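Japanin (Rhipicephalus appendiculatus, PDB 4BOE) binds cholesterol inside a lipocalin barrel and, as a secreted tick salivary protein, blocks the differentiation of host dendritic cells and dampens their inflammatory responses. Local coordinates at residues C28-Y33 with S44-F49. Sequence-based numbering, arbitrary orientation.
Sequences CVKTRY and SLIYVF. With CLR (cholesterol), chain C.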
loop_
_atom_site.group_PDB
_atom_site.type_symbol
_atom_site.label_atom_id
_atom_site.label_comp_id
_atom_site.label_asym_id
_atom_site.label_seq_id
_atom_site.Cartn_x
_atom_site.Cartn_y
_atom_site.Cartn_z
ATOM N N CYS A 28 6.295 9.153 -1.878
ATOM C CA CYS A 28 4.912 9.581 -1.658
ATOM C C CYS A 28 3.886 8.514 -2.136
ATOM O O CYS A 28 2.863 8.888 -2.695
ATOM C CB CYS A 28 4.673 10.936 -2.338
ATOM S SG CYS A 28 5.912 12.228 -1.953
ATOM N N VAL A 29 4.165 7.198 -1.917
ATOM C CA VAL A 29 3.309 6.086 -2.388
ATOM C C VAL A 29 2.032 6.024 -1.578
ATOM O O VAL A 29 2.060 5.994 -0.338
ATOM C CB VAL A 29 4.042 4.724 -2.436
ATOM C CG1 VAL A 29 3.115 3.603 -2.902
ATOM C CG2 VAL A 29 5.252 4.802 -3.341
ATOM N N LYS A 30 0.914 6.074 -2.277
ATOM C CA LYS A 30 -0.405 6.052 -1.660
ATOM C C LYS A 30 -1.453 5.523 -2.632
ATOM O O LYS A 30 -1.220 5.439 -3.831
ATOM C CB LYS A 30 -0.779 7.469 -1.164
ATOM C CG LYS A 30 -1.023 8.479 -2.256
ATOM C CD LYS A 30 -1.405 9.863 -1.754
ATOM C CE LYS A 30 -0.279 10.833 -1.823
ATOM N NZ LYS A 30 -0.628 12.177 -1.283
ATOM N N THR A 31 -2.605 5.163 -2.111
ATOM C CA THR A 31 -3.689 4.665 -2.945
ATOM C C THR A 31 -5.013 5.334 -2.551
ATOM O O THR A 31 -5.377 5.318 -1.378
ATOM C CB THR A 31 -3.753 3.098 -2.984
ATOM O OG1 THR A 31 -4.945 2.708 -3.631
ATOM C CG2 THR A 31 -3.789 2.448 -1.637
ATOM N N ARG A 32 -5.726 5.922 -3.539
ATOM C CA ARG A 32 -7.030 6.537 -3.315
ATOM C C ARG A 32 -8.111 5.652 -3.890
ATOM O O ARG A 32 -7.935 5.034 -4.938
ATOM C CB ARG A 32 -7.154 7.940 -3.938
ATOM C CG ARG A 32 -6.056 8.909 -3.611
ATOM C CD ARG A 32 -6.523 10.297 -3.930
ATOM N NE ARG A 32 -5.472 11.295 -3.738
ATOM C CZ ARG A 32 -4.652 11.749 -4.678
ATOM N NH1 ARG A 32 -4.734 11.294 -5.927
ATOM N NH2 ARG A 32 -3.735 12.661 -4.381
ATOM N N TYR A 33 -9.264 5.666 -3.240
ATOM C CA TYR A 33 -10.447 4.955 -3.672
ATOM C C TYR A 33 -11.036 5.736 -4.845
ATOM O O TYR A 33 -11.168 6.964 -4.752
ATOM C CB TYR A 33 -11.469 4.931 -2.510
ATOM C CG TYR A 33 -12.829 4.372 -2.874
ATOM C CD1 TYR A 33 -13.798 5.170 -3.471
ATOM C CD2 TYR A 33 -13.152 3.049 -2.604
ATOM C CE1 TYR A 33 -15.045 4.652 -3.819
ATOM C CE2 TYR A 33 -14.391 2.526 -2.945
ATOM C CZ TYR A 33 -15.358 3.350 -3.496
ATOM O OH TYR A 33 -16.590 2.835 -3.803
ATOM N N SER A 44 -6.621 4.125 -7.270
ATOM C CA SER A 44 -5.449 4.645 -7.968
ATOM C C SER A 44 -4.196 4.320 -7.160
ATOM O O SER A 44 -4.281 4.101 -5.960
ATOM C CB SER A 44 -5.547 6.158 -8.131
ATOM O OG SER A 44 -5.527 6.794 -6.865
ATOM N N LEU A 45 -3.046 4.254 -7.826
ATOM C CA LEU A 45 -1.749 4.128 -7.209
ATOM C C LEU A 45 -1.059 5.437 -7.568
ATOM O O LEU A 45 -0.888 5.726 -8.737
ATOM C CB LEU A 45 -0.986 2.920 -7.733
ATOM C CG LEU A 45 0.393 2.705 -7.112
ATOM C CD1 LEU A 45 0.308 2.386 -5.624
ATOM C CD2 LEU A 45 1.075 1.614 -7.815
ATOM N N ILE A 46 -0.775 6.267 -6.574
ATOM C CA ILE A 46 -0.190 7.585 -6.724
ATOM C C ILE A 46 1.223 7.573 -6.130
ATOM O O ILE A 46 1.451 7.009 -5.066
ATOM C CB ILE A 46 -1.073 8.638 -6.003
ATOM C CG1 ILE A 46 -2.544 8.602 -6.445
ATOM C CG2 ILE A 46 -0.517 10.055 -6.140
ATOM C CD1 ILE A 46 -2.763 8.843 -7.917
ATOM N N TYR A 47 2.157 8.226 -6.805
ATOM C CA TYR A 47 3.541 8.341 -6.317
ATOM C C TYR A 47 4.262 9.435 -7.046
ATOM O O TYR A 47 3.739 9.982 -8.006
ATOM C CB TYR A 47 4.296 7.010 -6.446
ATOM C CG TYR A 47 4.388 6.467 -7.848
ATOM C CD1 TYR A 47 3.333 5.764 -8.413
ATOM C CD2 TYR A 47 5.550 6.620 -8.602
ATOM C CE1 TYR A 47 3.407 5.268 -9.716
ATOM C CE2 TYR A 47 5.642 6.122 -9.893
ATOM C CZ TYR A 47 4.575 5.424 -10.442
ATOM O OH TYR A 47 4.648 4.940 -11.726
ATOM N N VAL A 48 5.423 9.784 -6.567
ATOM C CA VAL A 48 6.299 10.715 -7.260
ATOM C C VAL A 48 7.550 9.944 -7.724
ATOM O O VAL A 48 8.052 9.079 -7.023
ATOM C CB VAL A 48 6.653 12.024 -6.480
ATOM C CG1 VAL A 48 5.391 12.777 -6.099
ATOM C CG2 VAL A 48 7.502 11.756 -5.252
ATOM N N PHE A 49 7.997 10.220 -8.936
ATOM C CA PHE A 49 9.248 9.703 -9.468
ATOM C C PHE A 49 10.145 10.940 -9.468
ATOM O O PHE A 49 9.802 11.941 -10.081
ATOM C CB PHE A 49 9.061 9.090 -10.847
ATOM C CG PHE A 49 10.311 8.397 -11.317
ATOM C CD1 PHE A 49 10.644 7.134 -10.846
ATOM C CD2 PHE A 49 11.141 8.991 -12.261
ATOM C CE1 PHE A 49 11.806 6.500 -11.283
ATOM C CE2 PHE A 49 12.309 8.372 -12.673
ATOM C CZ PHE A 49 12.635 7.129 -12.195
HETATM C C1 CLR C . 6.560 1.165 -4.234
HETATM C C2 CLR C . 8.006 1.650 -4.158
HETATM C C3 CLR C . 8.648 1.270 -2.841
HETATM C C4 CLR C . 8.571 -0.228 -2.628
HETATM C C5 CLR C . 7.169 -0.776 -2.795
HETATM C C6 CLR C . 6.653 -1.581 -1.874
HETATM C C7 CLR C . 5.284 -2.182 -1.925
HETATM C C8 CLR C . 4.665 -2.108 -3.316
HETATM C C9 CLR C . 4.899 -0.701 -3.912
HETATM C C10 CLR C . 6.416 -0.356 -4.059
HETATM C C11 CLR C . 4.102 -0.488 -5.212
HETATM C C12 CLR C . 2.624 -0.857 -5.092
HETATM C C13 CLR C . 2.406 -2.292 -4.580
HETATM C C14 CLR C . 3.169 -2.399 -3.243
HETATM C C15 CLR C . 2.687 -3.733 -2.661
HETATM C C16 CLR C . 1.200 -3.743 -3.019
HETATM C C17 CLR C . 0.984 -2.629 -4.073
HETATM C C18 CLR C . 2.885 -3.317 -5.629
HETATM C C19 CLR C . 7.065 -1.067 -5.268
HETATM C C20 CLR C . -0.123 -2.978 -5.085
HETATM C C21 CLR C . -0.362 -1.869 -6.120
HETATM C C22 CLR C . -1.434 -3.342 -4.366
HETATM C C23 CLR C . -1.902 -2.382 -3.244
HETATM C C24 CLR C . -3.197 -2.822 -2.631
HETATM C C25 CLR C . -3.720 -2.154 -1.377
HETATM C C26 CLR C . -2.937 -1.076 -0.672
HETATM C C27 CLR C . -5.212 -1.947 -1.304
HETATM O O1 CLR C . 10.032 1.645 -2.879
HETATM O O HOH W 1 -6.305 9.548 -7.430
#
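T31 holds OG1 anti to its backbone N (chi1 171°), so the hydroxyl swings across to the partner strand while CG2 turns to the sterol. OG1 donates to S44 O at 2.8 Å, in the carbonyl plane, and is also hydrogen-bonded to R43 NE; CG2 meets cholesterol's tail at C26 (3.8 Å). A threonine suits this spot because its branches serve strand and ligand separately; a valine here would lose the hydroxyl, and with it the bonds to S44 O and R43 NE, and would probably leave the strand pairing less firm. L45, with CG anti to its backbone N, brings both methyls, CD1 and CD2, to 4.0 Å from cholesterol C12, and V29 CG2, against Y47 CB (3.9 Å), reaches C1, so branched apolar residues line the cholesterol side.

K30 and I46 form an antiparallel hydrogen-bonded pair: I46 N to K30 O is nearly straight (2.9 Å, 175°), and K30 N returns to I46 O. On the other face K30 CG packs on I46 CB, and lysine's long chain carries NZ on to a hydrogen bond with C150 O. Arginine's reach lets R32, extended from CG to NE, cross I46 at about a right angle with NH1 3.5 Å from CG1, while a water at the guanidinium edge links NH1 to S44 OG. S44 N donates to R32 O (2.8 Å, 159°), and the small serine keeps its hydroxyl close to that strand.

At the far end C28 SG, disulfide-bonded to C150, touches V48 CG2. The strands form a lipocalin-barrel hairpin, with strand 12-18 beside 28-33 and strand 59-66 beside 44-49.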